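Local coordinates for protein CocE/NonD family hydrolase (Staphylococcus aureus subsp. aureus COL, PDB 3III) that probably hydrolyses ester or amide bonds, as an alpha/beta hydrolase related to cocaine esterase and the X-Pro dipeptidyl-peptidases, at residues A[415-418]-A[422-425]; A[515-520]-A[531-536]; A[241-246]-A[479-484]; A[466-469]-A[474-477]; A[382-387]-A[391-396]. All coordinates share one frame; numbering follows the deposited sequence. Where two conformers were deposited one is given.

Contact 1: residues A[415-418]-A[422-425]; sequences VSTK and DMDL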
# COMPACT_ATOMS: atom_id res chain seq x y z
N VAL A 415 -0.15 -24.81 -17.14
CA VAL A 415 -0.68 -25.54 -16.00
C VAL A 415 -1.94 -26.33 -16.40
O VAL A 415 -2.66 -25.98 -17.37
CB VAL A 415 -1.03 -24.57 -14.85
CG1 VAL A 415 0.19 -23.74 -14.33
CG2 VAL A 415 -2.22 -23.66 -15.23
N SER A 416 -2.21 -27.42 -15.66
CA SER A 416 -3.43 -28.17 -15.74
C SER A 416 -3.73 -28.85 -14.42
O SER A 416 -2.87 -28.96 -13.59
CB SER A 416 -3.36 -29.27 -16.80
OG SER A 416 -2.54 -30.34 -16.35
N THR A 417 -4.95 -29.35 -14.27
CA THR A 417 -5.41 -30.01 -13.05
C THR A 417 -6.43 -31.09 -13.48
O THR A 417 -7.08 -30.99 -14.52
CB THR A 417 -6.03 -29.02 -12.01
OG1 THR A 417 -6.42 -29.73 -10.83
CG2 THR A 417 -7.28 -28.29 -12.58
N LYS A 418 -6.51 -32.15 -12.70
CA LYS A 418 -7.38 -33.23 -12.99
C LYS A 418 -8.60 -33.29 -12.10
O LYS A 418 -9.66 -33.75 -12.55
CB LYS A 418 -6.62 -34.54 -12.87
CG LYS A 418 -6.55 -35.24 -14.16
CD LYS A 418 -5.66 -36.50 -14.08
CE LYS A 418 -6.26 -37.57 -13.17
NZ LYS A 418 -5.20 -38.55 -12.71
N ASP A 422 -10.66 -25.65 -11.47
CA ASP A 422 -9.96 -24.38 -11.24
C ASP A 422 -8.74 -24.63 -10.34
O ASP A 422 -8.60 -25.69 -9.72
CB ASP A 422 -10.94 -23.41 -10.61
CG ASP A 422 -10.60 -21.94 -10.83
OD1 ASP A 422 -9.48 -21.62 -11.27
OD2 ASP A 422 -11.47 -21.09 -10.54
N MSE A 423 -7.84 -23.66 -10.32
CA MSE A 423 -6.63 -23.75 -9.54
C MSE A 423 -6.33 -22.40 -8.89
O MSE A 423 -6.46 -21.37 -9.53
CB MSE A 423 -5.45 -24.12 -10.45
CG MSE A 423 -5.68 -25.38 -11.22
SE MSE A 423 -4.33 -25.57 -12.65
CE MSE A 423 -2.72 -26.09 -11.53
N ASP A 424 -5.94 -22.43 -7.64
CA ASP A 424 -5.38 -21.28 -6.98
C ASP A 424 -3.87 -21.46 -6.91
O ASP A 424 -3.39 -22.36 -6.22
CB ASP A 424 -5.99 -21.11 -5.57
CG ASP A 424 -7.44 -20.59 -5.63
OD1 ASP A 424 -7.74 -19.86 -6.59
OD2 ASP A 424 -8.23 -20.83 -4.69
N LEU A 425 -3.14 -20.54 -7.57
CA LEU A 425 -1.68 -20.61 -7.65
C LEU A 425 -1.08 -19.46 -6.80
O LEU A 425 -1.50 -18.29 -6.89
CB LEU A 425 -1.20 -20.48 -9.08
CG LEU A 425 -1.67 -21.48 -10.16
CD1 LEU A 425 -1.19 -21.06 -11.58
CD2 LEU A 425 -1.16 -22.83 -9.83
O HOH W 1 -6.99 -27.47 -8.27

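Contact 2: residues A[515-520]-A[531-536]; sequences GSEIVI and YEHEET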
# COMPACT_ATOMS: atom_id res chain seq x y z
N GLY A 515 0.20 -24.56 -3.77
CA GLY A 515 -1.26 -24.42 -3.67
C GLY A 515 -1.78 -23.70 -2.47
O GLY A 515 -3.01 -23.69 -2.22
N SER A 516 -0.88 -23.10 -1.71
CA SER A 516 -1.26 -22.34 -0.53
C SER A 516 -0.15 -21.33 -0.20
O SER A 516 0.88 -21.29 -0.87
CB SER A 516 -1.60 -23.29 0.66
OG SER A 516 -0.49 -24.13 0.98
N GLU A 517 -0.36 -20.51 0.84
CA GLU A 517 0.56 -19.43 1.19
C GLU A 517 2.00 -19.93 1.29
O GLU A 517 2.26 -20.95 1.90
CB GLU A 517 0.16 -18.74 2.49
CG GLU A 517 0.20 -17.22 2.38
CD GLU A 517 -0.86 -16.70 1.47
OE1 GLU A 517 -0.51 -16.26 0.34
OE2 GLU A 517 -2.02 -16.64 1.91
N ILE A 518 2.91 -19.17 0.70
CA ILE A 518 4.30 -19.57 0.70
C ILE A 518 5.01 -19.28 2.03
O ILE A 518 5.63 -20.17 2.60
CB ILE A 518 4.99 -18.99 -0.53
CG1 ILE A 518 4.38 -19.65 -1.80
CG2 ILE A 518 6.51 -19.26 -0.47
CD1 ILE A 518 4.63 -18.82 -3.01
N VAL A 519 4.92 -18.05 2.50
CA VAL A 519 5.40 -17.70 3.82
C VAL A 519 4.22 -17.88 4.75
O VAL A 519 3.09 -17.41 4.48
CB VAL A 519 5.95 -16.25 3.85
CG1 VAL A 519 6.34 -15.88 5.30
CG2 VAL A 519 7.15 -16.07 2.88
N ILE A 520 4.40 -18.65 5.80
CA ILE A 520 3.25 -18.89 6.64
C ILE A 520 3.29 -18.01 7.88
O ILE A 520 4.32 -17.44 8.22
CB ILE A 520 3.09 -20.37 6.98
CG1 ILE A 520 4.21 -20.84 7.90
CG2 ILE A 520 3.06 -21.21 5.66
CD1 ILE A 520 4.03 -22.31 8.19
N TYR A 531 -2.90 -10.93 5.14
CA TYR A 531 -3.80 -11.66 4.21
C TYR A 531 -3.82 -13.14 4.59
O TYR A 531 -2.83 -13.64 5.16
CB TYR A 531 -3.42 -11.44 2.73
CG TYR A 531 -1.95 -11.69 2.44
CD1 TYR A 531 -1.41 -12.97 2.57
CD2 TYR A 531 -1.09 -10.65 2.09
CE1 TYR A 531 -0.05 -13.22 2.30
CE2 TYR A 531 0.28 -10.88 1.82
CZ TYR A 531 0.80 -12.16 1.96
OH TYR A 531 2.16 -12.37 1.65
N GLU A 532 -4.96 -13.80 4.35
CA GLU A 532 -5.08 -15.25 4.33
C GLU A 532 -5.92 -15.63 3.11
O GLU A 532 -6.65 -14.78 2.55
CB GLU A 532 -5.71 -15.75 5.63
CG GLU A 532 -4.84 -15.50 6.84
CD GLU A 532 -5.46 -15.94 8.18
OE1 GLU A 532 -6.51 -16.61 8.21
OE2 GLU A 532 -4.88 -15.55 9.20
N HIS A 533 -5.80 -16.87 2.67
CA HIS A 533 -6.57 -17.34 1.53
C HIS A 533 -7.11 -18.74 1.82
O HIS A 533 -6.70 -19.71 1.21
CB HIS A 533 -5.69 -17.26 0.24
CG HIS A 533 -5.15 -15.88 -0.04
ND1 HIS A 533 -3.91 -15.47 0.39
CD2 HIS A 533 -5.68 -14.84 -0.70
CE1 HIS A 533 -3.71 -14.22 0.02
NE2 HIS A 533 -4.78 -13.80 -0.63
N GLU A 534 -8.01 -18.83 2.78
CA GLU A 534 -8.49 -20.12 3.25
C GLU A 534 -9.71 -20.63 2.48
O GLU A 534 -10.19 -21.73 2.77
CB GLU A 534 -8.82 -20.05 4.74
CG GLU A 534 -7.65 -19.66 5.62
CD GLU A 534 -6.73 -20.79 5.92
OE1 GLU A 534 -7.17 -21.90 6.29
OE2 GLU A 534 -5.53 -20.57 5.81
N GLU A 535 -10.23 -19.84 1.54
CA GLU A 535 -11.31 -20.32 0.68
C GLU A 535 -10.75 -20.57 -0.71
O GLU A 535 -10.63 -19.65 -1.52
CB GLU A 535 -12.48 -19.31 0.67
CG GLU A 535 -13.23 -19.33 1.99
CD GLU A 535 -14.16 -18.14 2.21
OE1 GLU A 535 -14.43 -17.36 1.27
OE2 GLU A 535 -14.65 -17.99 3.35
N THR A 536 -10.40 -21.83 -0.96
CA THR A 536 -9.62 -22.24 -2.14
C THR A 536 -10.46 -23.15 -3.04
O THR A 536 -11.30 -23.89 -2.54
CB THR A 536 -8.32 -23.02 -1.72
OG1 THR A 536 -7.54 -23.29 -2.88
CG2 THR A 536 -8.67 -24.36 -1.08
O HOH W 2 -5.17 -22.98 -1.26
O HOH W 3 -3.76 -18.44 3.58

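Contact 3: residues A[241-246]-A[479-484]; sequences HPLFDD and ETELKL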
# COMPACT_ATOMS: atom_id res chain seq x y z
N HIS A 241 -19.62 -10.47 -5.16
CA HIS A 241 -18.97 -9.86 -6.32
C HIS A 241 -17.58 -10.51 -6.54
O HIS A 241 -16.53 -9.89 -6.28
CB HIS A 241 -18.85 -8.36 -6.13
CG HIS A 241 -20.18 -7.65 -6.08
ND1 HIS A 241 -20.94 -7.43 -7.20
CD2 HIS A 241 -20.87 -7.09 -5.05
CE1 HIS A 241 -22.05 -6.79 -6.87
NE2 HIS A 241 -22.03 -6.56 -5.58
N PRO A 242 -17.57 -11.75 -7.01
CA PRO A 242 -16.28 -12.47 -7.16
C PRO A 242 -15.41 -12.01 -8.36
O PRO A 242 -14.23 -12.37 -8.49
CB PRO A 242 -16.73 -13.92 -7.31
CG PRO A 242 -18.07 -13.84 -7.90
CD PRO A 242 -18.72 -12.67 -7.17
N LEU A 243 -16.00 -11.21 -9.24
CA LEU A 243 -15.36 -10.75 -10.46
C LEU A 243 -15.29 -9.22 -10.40
O LEU A 243 -15.96 -8.58 -9.58
CB LEU A 243 -16.16 -11.21 -11.69
CG LEU A 243 -16.07 -12.71 -12.00
CD1 LEU A 243 -17.22 -13.12 -12.89
CD2 LEU A 243 -14.63 -12.94 -12.62
N PHE A 244 -14.51 -8.64 -11.31
CA PHE A 244 -14.32 -7.19 -11.38
C PHE A 244 -15.50 -6.65 -12.17
O PHE A 244 -15.41 -6.44 -13.35
CB PHE A 244 -12.97 -6.86 -12.05
CG PHE A 244 -12.64 -5.38 -12.09
CD1 PHE A 244 -12.50 -4.65 -10.93
CD2 PHE A 244 -12.44 -4.72 -13.31
CE1 PHE A 244 -12.18 -3.31 -10.96
CE2 PHE A 244 -12.10 -3.37 -13.35
CZ PHE A 244 -12.00 -2.66 -12.16
N ASP A 245 -16.63 -6.43 -11.49
CA ASP A 245 -17.90 -6.09 -12.15
C ASP A 245 -18.22 -4.60 -11.91
O ASP A 245 -17.34 -3.85 -11.50
CB ASP A 245 -19.00 -7.03 -11.60
CG ASP A 245 -19.15 -6.97 -10.07
OD1 ASP A 245 -18.52 -6.11 -9.42
OD2 ASP A 245 -19.92 -7.80 -9.51
N ASP A 246 -19.44 -4.14 -12.16
CA ASP A 246 -19.73 -2.72 -11.99
C ASP A 246 -19.51 -2.25 -10.55
O ASP A 246 -19.09 -1.12 -10.30
CB ASP A 246 -21.21 -2.41 -12.36
CG ASP A 246 -21.49 -2.55 -13.85
OD1 ASP A 246 -20.51 -2.70 -14.62
OD2 ASP A 246 -22.69 -2.50 -14.27
N GLU A 479 -13.06 -10.43 -15.78
CA GLU A 479 -14.39 -10.19 -16.30
C GLU A 479 -15.27 -11.45 -16.29
O GLU A 479 -16.47 -11.40 -15.95
CB GLU A 479 -14.31 -9.65 -17.73
CG GLU A 479 -15.62 -9.35 -18.40
CD GLU A 479 -15.39 -8.61 -19.72
OE1 GLU A 479 -14.49 -8.99 -20.50
OE2 GLU A 479 -16.04 -7.58 -19.95
N THR A 480 -14.71 -12.56 -16.72
CA THR A 480 -15.46 -13.80 -16.69
C THR A 480 -14.55 -14.94 -16.26
O THR A 480 -13.34 -14.88 -16.44
CB THR A 480 -16.10 -14.13 -18.06
OG1 THR A 480 -15.09 -14.01 -19.05
CG2 THR A 480 -17.37 -13.18 -18.41
N GLU A 481 -15.13 -16.00 -15.72
CA GLU A 481 -14.35 -17.20 -15.31
C GLU A 481 -14.20 -18.18 -16.43
O GLU A 481 -15.15 -18.56 -17.07
CB GLU A 481 -14.98 -17.89 -14.05
CG GLU A 481 -14.98 -16.91 -12.86
CD GLU A 481 -15.17 -17.46 -11.46
OE1 GLU A 481 -15.90 -18.46 -11.27
OE2 GLU A 481 -14.60 -16.82 -10.53
N LEU A 482 -12.99 -18.60 -16.68
CA LEU A 482 -12.73 -19.61 -17.68
C LEU A 482 -12.39 -20.90 -16.95
O LEU A 482 -11.22 -21.18 -16.70
CB LEU A 482 -11.59 -19.19 -18.62
CG LEU A 482 -11.99 -18.01 -19.54
CD1 LEU A 482 -10.77 -17.53 -20.39
CD2 LEU A 482 -13.23 -18.33 -20.38
N LYS A 483 -13.40 -21.70 -16.60
CA LYS A 483 -13.16 -22.89 -15.79
C LYS A 483 -12.45 -23.94 -16.64
O LYS A 483 -12.46 -23.91 -17.89
CB LYS A 483 -14.46 -23.42 -15.12
CG LYS A 483 -15.08 -22.46 -14.00
CD LYS A 483 -14.21 -22.39 -12.69
CE LYS A 483 -14.98 -21.80 -11.48
NZ LYS A 483 -14.15 -21.51 -10.22
N LEU A 484 -11.81 -24.88 -15.99
CA LEU A 484 -10.98 -25.84 -16.73
C LEU A 484 -11.63 -27.21 -16.88
O LEU A 484 -12.41 -27.60 -16.02
CB LEU A 484 -9.63 -26.03 -16.02
CG LEU A 484 -8.72 -24.83 -15.77
CD1 LEU A 484 -7.72 -25.11 -14.60
CD2 LEU A 484 -8.00 -24.39 -17.02

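Contact 4: residues A[466-469]-A[474-477]; sequences QEKS and PWHK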
# COMPACT_ATOMS: atom_id res chain seq x y z
N GLN A 466 -5.14 -7.18 -22.73
CA GLN A 466 -4.00 -7.04 -23.64
C GLN A 466 -3.48 -5.60 -23.65
O GLN A 466 -2.29 -5.42 -23.61
CB GLN A 466 -4.38 -7.54 -25.05
CG GLN A 466 -4.62 -9.04 -25.12
CD GLN A 466 -3.38 -9.88 -24.77
OE1 GLN A 466 -2.24 -9.39 -24.82
NE2 GLN A 466 -3.59 -11.16 -24.40
N GLU A 467 -4.38 -4.61 -23.67
CA GLU A 467 -3.96 -3.21 -23.70
C GLU A 467 -3.12 -2.87 -22.46
O GLU A 467 -2.03 -2.30 -22.60
CB GLU A 467 -5.16 -2.25 -23.75
CG GLU A 467 -6.18 -2.51 -24.82
CD GLU A 467 -7.35 -3.39 -24.32
OE1 GLU A 467 -7.21 -4.64 -24.33
OE2 GLU A 467 -8.39 -2.81 -23.94
N LYS A 468 -3.59 -3.27 -21.28
CA LYS A 468 -2.95 -2.88 -20.01
C LYS A 468 -1.76 -3.75 -19.58
O LYS A 468 -0.98 -3.32 -18.72
CB LYS A 468 -3.98 -2.88 -18.90
CG LYS A 468 -5.08 -1.87 -19.14
CD LYS A 468 -5.88 -1.65 -17.87
CE LYS A 468 -6.93 -0.57 -18.08
NZ LYS A 468 -7.58 -0.29 -16.80
N SER A 469 -1.66 -4.97 -20.11
CA SER A 469 -0.57 -5.87 -19.76
C SER A 469 0.72 -5.41 -20.40
O SER A 469 0.71 -4.85 -21.50
CB SER A 469 -0.84 -7.29 -20.19
OG SER A 469 -1.98 -7.86 -19.50
N PRO A 474 1.64 -8.55 -15.88
CA PRO A 474 0.37 -8.96 -16.45
C PRO A 474 -0.79 -8.20 -15.77
O PRO A 474 -0.68 -7.83 -14.60
CB PRO A 474 0.32 -10.47 -16.21
CG PRO A 474 1.24 -10.72 -15.10
CD PRO A 474 2.25 -9.61 -15.06
N TRP A 475 -1.83 -7.93 -16.54
CA TRP A 475 -3.05 -7.31 -16.06
C TRP A 475 -4.21 -8.18 -16.48
O TRP A 475 -4.45 -8.40 -17.68
CB TRP A 475 -3.19 -5.93 -16.65
CG TRP A 475 -4.13 -5.01 -15.89
CD1 TRP A 475 -5.47 -5.09 -15.84
CD2 TRP A 475 -3.76 -3.83 -15.17
NE1 TRP A 475 -6.00 -4.04 -15.09
CE2 TRP A 475 -4.94 -3.27 -14.65
CE3 TRP A 475 -2.53 -3.21 -14.90
CZ2 TRP A 475 -4.94 -2.10 -13.91
CZ3 TRP A 475 -2.53 -2.05 -14.12
CH2 TRP A 475 -3.74 -1.51 -13.64
N HIS A 476 -4.98 -8.64 -15.49
CA HIS A 476 -6.08 -9.58 -15.72
C HIS A 476 -7.38 -8.82 -15.74
O HIS A 476 -7.58 -7.95 -14.92
CB HIS A 476 -6.07 -10.65 -14.66
CG HIS A 476 -4.79 -11.44 -14.66
ND1 HIS A 476 -3.77 -11.20 -13.77
CD2 HIS A 476 -4.33 -12.39 -15.51
CE1 HIS A 476 -2.75 -12.00 -14.04
NE2 HIS A 476 -3.07 -12.74 -15.10
N LYS A 477 -8.22 -9.10 -16.74
CA LYS A 477 -9.53 -8.48 -16.85
C LYS A 477 -10.43 -8.76 -15.67
O LYS A 477 -11.17 -7.86 -15.23
CB LYS A 477 -10.24 -8.92 -18.13
CG LYS A 477 -9.59 -8.46 -19.39
CD LYS A 477 -10.42 -8.98 -20.55
CE LYS A 477 -9.93 -8.47 -21.86
NZ LYS A 477 -10.78 -8.90 -22.98

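Contact 5: residues A[382-387]-A[391-396]; sequences AQYDSE and QDVSFK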
# COMPACT_ATOMS: atom_id res chain seq x y z
N ALA A 382 5.94 -31.19 -14.13
CA ALA A 382 6.15 -31.38 -12.69
C ALA A 382 4.81 -31.22 -11.99
O ALA A 382 3.82 -30.75 -12.58
CB ALA A 382 7.12 -30.38 -12.16
N GLN A 383 4.80 -31.59 -10.71
CA GLN A 383 3.56 -31.89 -10.04
C GLN A 383 3.70 -31.60 -8.55
O GLN A 383 4.78 -31.82 -7.99
CB GLN A 383 3.31 -33.35 -10.26
CG GLN A 383 1.95 -33.79 -10.03
CD GLN A 383 1.79 -35.26 -10.33
OE1 GLN A 383 1.30 -35.63 -11.39
NE2 GLN A 383 2.21 -36.12 -9.41
N TYR A 384 2.67 -31.07 -7.91
CA TYR A 384 2.69 -31.01 -6.46
C TYR A 384 1.27 -31.22 -6.00
O TYR A 384 0.32 -30.97 -6.76
CB TYR A 384 3.28 -29.69 -5.95
CG TYR A 384 2.55 -28.46 -6.46
CD1 TYR A 384 1.41 -28.00 -5.85
CD2 TYR A 384 3.02 -27.75 -7.56
CE1 TYR A 384 0.72 -26.91 -6.34
CE2 TYR A 384 2.35 -26.64 -8.04
CZ TYR A 384 1.20 -26.23 -7.43
OH TYR A 384 0.51 -25.16 -7.93
N ASP A 385 1.10 -31.72 -4.78
CA ASP A 385 -0.25 -31.83 -4.18
C ASP A 385 -0.69 -30.41 -3.71
O ASP A 385 -0.09 -29.87 -2.78
CB ASP A 385 -0.21 -32.81 -3.00
CG ASP A 385 -1.59 -32.97 -2.31
OD1 ASP A 385 -2.56 -32.16 -2.53
OD2 ASP A 385 -1.67 -33.95 -1.55
N SER A 386 -1.71 -29.84 -4.35
CA SER A 386 -2.20 -28.51 -4.03
C SER A 386 -2.79 -28.36 -2.63
O SER A 386 -2.92 -27.27 -2.16
CB SER A 386 -3.22 -28.00 -5.09
OG SER A 386 -4.44 -28.76 -5.07
N GLU A 387 -3.20 -29.46 -1.99
CA GLU A 387 -3.73 -29.45 -0.63
C GLU A 387 -2.70 -29.78 0.47
O GLU A 387 -3.04 -29.76 1.63
CB GLU A 387 -4.85 -30.48 -0.53
CG GLU A 387 -5.93 -30.27 -1.60
CD GLU A 387 -7.02 -31.30 -1.52
OE1 GLU A 387 -7.02 -32.23 -2.37
OE2 GLU A 387 -7.84 -31.18 -0.59
N GLN A 391 4.14 -29.13 0.22
CA GLN A 391 4.57 -29.46 -1.12
C GLN A 391 4.51 -28.19 -1.97
O GLN A 391 3.59 -27.38 -1.87
CB GLN A 391 3.70 -30.53 -1.76
CG GLN A 391 3.93 -31.95 -1.24
CD GLN A 391 3.38 -33.05 -2.18
OE1 GLN A 391 3.30 -32.90 -3.42
NE2 GLN A 391 3.04 -34.17 -1.57
N ASP A 392 5.50 -28.08 -2.84
CA ASP A 392 5.59 -27.01 -3.80
C ASP A 392 6.49 -27.45 -4.94
O ASP A 392 7.02 -28.54 -4.89
CB ASP A 392 6.09 -25.74 -3.12
CG ASP A 392 7.52 -25.88 -2.56
OD1 ASP A 392 8.36 -26.49 -3.22
OD2 ASP A 392 7.77 -25.33 -1.47
N VAL A 393 6.60 -26.67 -6.01
CA VAL A 393 7.70 -26.89 -6.94
C VAL A 393 8.55 -25.65 -6.92
O VAL A 393 8.03 -24.54 -6.77
CB VAL A 393 7.25 -27.21 -8.36
CG1 VAL A 393 6.56 -28.60 -8.41
CG2 VAL A 393 6.37 -26.12 -8.93
N SER A 394 9.86 -25.80 -7.10
CA SER A 394 10.71 -24.65 -7.11
C SER A 394 11.82 -24.70 -8.15
O SER A 394 12.14 -25.75 -8.67
CB SER A 394 11.25 -24.37 -5.71
OG SER A 394 12.42 -25.08 -5.47
N PHE A 395 12.34 -23.53 -8.48
CA PHE A 395 13.26 -23.32 -9.59
C PHE A 395 14.29 -22.27 -9.26
O PHE A 395 13.93 -21.15 -8.86
CB PHE A 395 12.48 -22.85 -10.81
CG PHE A 395 11.34 -23.76 -11.16
CD1 PHE A 395 11.53 -24.82 -12.03
CD2 PHE A 395 10.08 -23.58 -10.59
CE1 PHE A 395 10.54 -25.68 -12.35
CE2 PHE A 395 9.05 -24.49 -10.90
CZ PHE A 395 9.26 -25.51 -11.78
N LYS A 396 15.55 -22.58 -9.48
CA LYS A 396 16.64 -21.74 -8.97
C LYS A 396 17.60 -21.32 -10.05
O LYS A 396 17.88 -22.11 -10.98
CB LYS A 396 17.46 -22.43 -7.92
CG LYS A 396 16.73 -22.78 -6.67
CD LYS A 396 17.63 -23.67 -5.83
CE LYS A 396 17.02 -23.92 -4.49
NZ LYS A 396 17.36 -25.28 -4.01
O HOH W 4 0.88 -27.22 -2.38

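Contact 1: residues A[415-418]-A[422-425]
The selenomethionine side chain of Met423 runs alongside Thr417 and Val415 where two sheets of the C-terminal beta-sandwich, a member of the galactose-binding-like clan, are joined by a short turn. Strand 408-417 belongs to one sheet and strand 424-432 to the other, so side chains rather than backbone bonds join the two segments here. Met423 passes both neighbours in the opposite sense to their own direction. Its CG lies 3.6 Å from Thr417 CG2, and its SE continues to 3.8 Å from Val415 CG2. The chain is straight at chi2 and then bends at chi3 (74°), which turns CE in against the backbone of the first strand, 3.5 Å from Ser416 O. Further along the strands, away from the turn, Val415 and Leu425 meet tip to tip, CG1 to CD1 at 4.1 Å. Leu484 also packs on Thr417 and Met423, while His542 of strand 541-546 touches both Met423 and Leu425, so the selenoether is enclosed between the sheets, largely by apolar groups. Polar groups gather toward the turn. Asp422 CB points away from strand 408-417: OD1 accepts from Met423 N, 30° out of the carboxylate plane, and OD2 takes Ser460 OG and Lys483 NZ. Ser416 likewise turns from the interface, its OG bonded to Tyr545 OH. Thr417 OG1, anti to the backbone N (chi1 -179°), bonds weakly to Met541 O and faces a water that donates to Asp422 O at 2.8 Å but is only weakly bound, at 3.5 Å, to Thr417 OG1.

Contact 2: residues A[515-520]-A[531-536]
Glu517 and His533 form a His-carboxylate hydrogen bond that pins together the two ends of a long excursion between strands 508-514 and 541-546 of the C-terminal beta-sandwich. The imidazole donates from ND1 to Glu517 OE2 at 2.7 Å and nearly straight (167°). The acceptor lies in the ring plane and offers its syn lone pair, although the carboxylate as a whole is turned 57° from the imidazole. Glu517 also crosses Tyr531 obliquely, with OE1 3.6 Å from Tyr531 CE1. A bend at chi2 (68°) brings the acid into this niche.

The second shell fixes both partners. Trp456 NE1 hydrogen-bonds Glu517 OE1, so each carboxylate oxygen has its own ring N-H donor, and the Trp456 ring also meets that of His533. His533 NE2 is bonded to His205 ND1, which lies in the hydrolase part of the chain. Asp210 and Thr211 bind the backbone of the 531-536 segment from that same part, so the pair stands where the two domains meet. At the far end of that segment Thr536 OG1 is hydrogen-bonded to Asp424 OD2 and to Asn538 N. A water supports the acid-imidazole pair itself, coupling carboxylate and backbone: it donates to Glu517 OE2 at 3.0 Å and accepts from His533 N at 2.7 Å.

Contact 3: residues A[241-246]-A[479-484]
The shortest polar bond, from His241 ND1 to Asp245 OD2 at 2.6 Å, closes the 241-246 loop from which Leu243 reaches across to Glu479, Thr480 and Glu481. The carboxylate oxygen is met on its syn side, close to the imidazole plane, and the N-H points at it with an angle of 161°. Asp245 has a second task: as N-cap of the helix beginning at Asp246, it accepts Trp248 N on OD1. Phe247 stacks on the His241 ring. Between these anchors Phe244 forms the centre of an inverse gamma turn, and Leu243 is presented outward toward the C-terminal domain.

Leu243 rests both methyls on one side of the facing backbone. CD1 lies 3.6 Å from Glu479 O, whereas CD2 lies 4.1 Å from Thr480 N and 4.0 Å from Glu481 CG. Glu481 offers its aliphatic base, crossing the leucine at a slant. Its acid end turns to other partners: OE2 accepts from His461 NE2, and OE1 makes a long salt bridge of 3.7 Å to Lys483 NZ, which pairs chiefly with Asp422 OD2.

This is a surface bridge between the S15-type hydrolase domain and a loop of the C-terminal sandwich. One leucine side chain lies on a peptide backbone and on His461, while the polar ends of His241, Asp245 and Glu481 find partners on their own side. The chemistry implies a junction made by shape more than by directed polar bonds, helped by the adjacent backbone bonding of Phe244 with His478.

Contact 4: residues A[466-469]-A[474-477]
A CH-pi contact of Lys468 on Trp475, backed by a serine-to-backbone hydrogen bond, closes a tight loop on the C-terminal beta-sandwich, within the long connection between strands 447-458 and 490-503. The lysine lies along one face of the indole. CD stands 3.6 Å above the Trp475 plane and 3.8 Å from the centroid of the five-membered ring, only 16° off the normal. Closer to the backbone, Lys468 CB lies 3.7 Å from Trp475 CG, so two methylenes rest on the ring while the intervening CG bridges them. The chain is extended beyond CG, which carries NZ past the indole instead of onto it. Trp475 CG, anti to the backbone N (chi1 -160°), swings the indole beneath that chain.

Ser469 works on the backbone of the same residue. Its OG accepts Trp475 N at 3.0 Å and is also hydrogen-bonded to Asp465 O, the second bond requiring the serine proton. The hydroxyl is thus held between two backbone groups and links the 474-477 segment to the turn before it. Asp465 steadies that turn further: its OD1 accepts from Lys468 N, within the 466-468 run of helical backbone angles.

The indole is shared with the hydrolase domain: Arg276 makes a cation-pi contact with it, and Glu280 and Gln284 of helix 275-284 touch it. The loop thus packs the sandwich against that helix, while the serine oxygen also lies against the tryptophan side chain, with Ser469 OG 3.6 Å from Trp475 CB.

Contact 5: residues A[382-387]-A[391-396]
Val393 and Tyr384 make the close-packed part of this contact, meeting at about a right angle with the valine at the edge of the phenol ring. Val393 CG1 is 3.7 Å from Tyr384 CD2 and equally near Gln383 O, and Ala382 CB lies 4.2 Å from Val393 CG1. Tyr384 is buried: Leu425 and Val513 also press on it, and its OH is bonded to His542 ND1.

Toward the turn the contact becomes polar and more open. Gln391 stretches back over the first strand, and its OE1 accepts Asp385 N at 2.8 Å. The bond is straight at the hydrogen (169°), yet the donor stands 55° out of the amide carbonyl plane, so the N-H comes in from above the amide and not along a lone pair. Beside it a water sits between the carbonyls Asp385 O and Gln391 O, 2.9 and 2.8 Å away. Asp385 OD1 then accepts Glu387 N in an Asx turn that starts the chain round the bend.

The two strands pair with different neighbours, 541-546 and 508-514, and run at 140° to each other, roughly antiparallel: a short turn carries the chain between the two sheets of the galactose-binding-like beta-sandwich.

Overall arrangement
Contacts 1 and 5 both join the same two sheets of the C-terminal sandwich and touch through Leu425 and Tyr384; contact 1 is fully buried and largely apolar, while contact 5 lies nearer the surface and closes with polar bonds. Contacts 2 and 4 lie in sandwich loops that face the hydrolase domain, and contact 3, at the surface, crosses to it. Contact 2 is partly buried and relies on a His-carboxylate hydrogen bond and water; contact 4 combines an aromatic face with a serine-to-backbone hydrogen bond. An Asp422-Lys483 salt bridge links contacts 1 and 3, a probable hydrogen bond from Asp424 to Thr536 links contacts 1 and 2, and Phe244 packs on Lys477 between contacts 3 and 4.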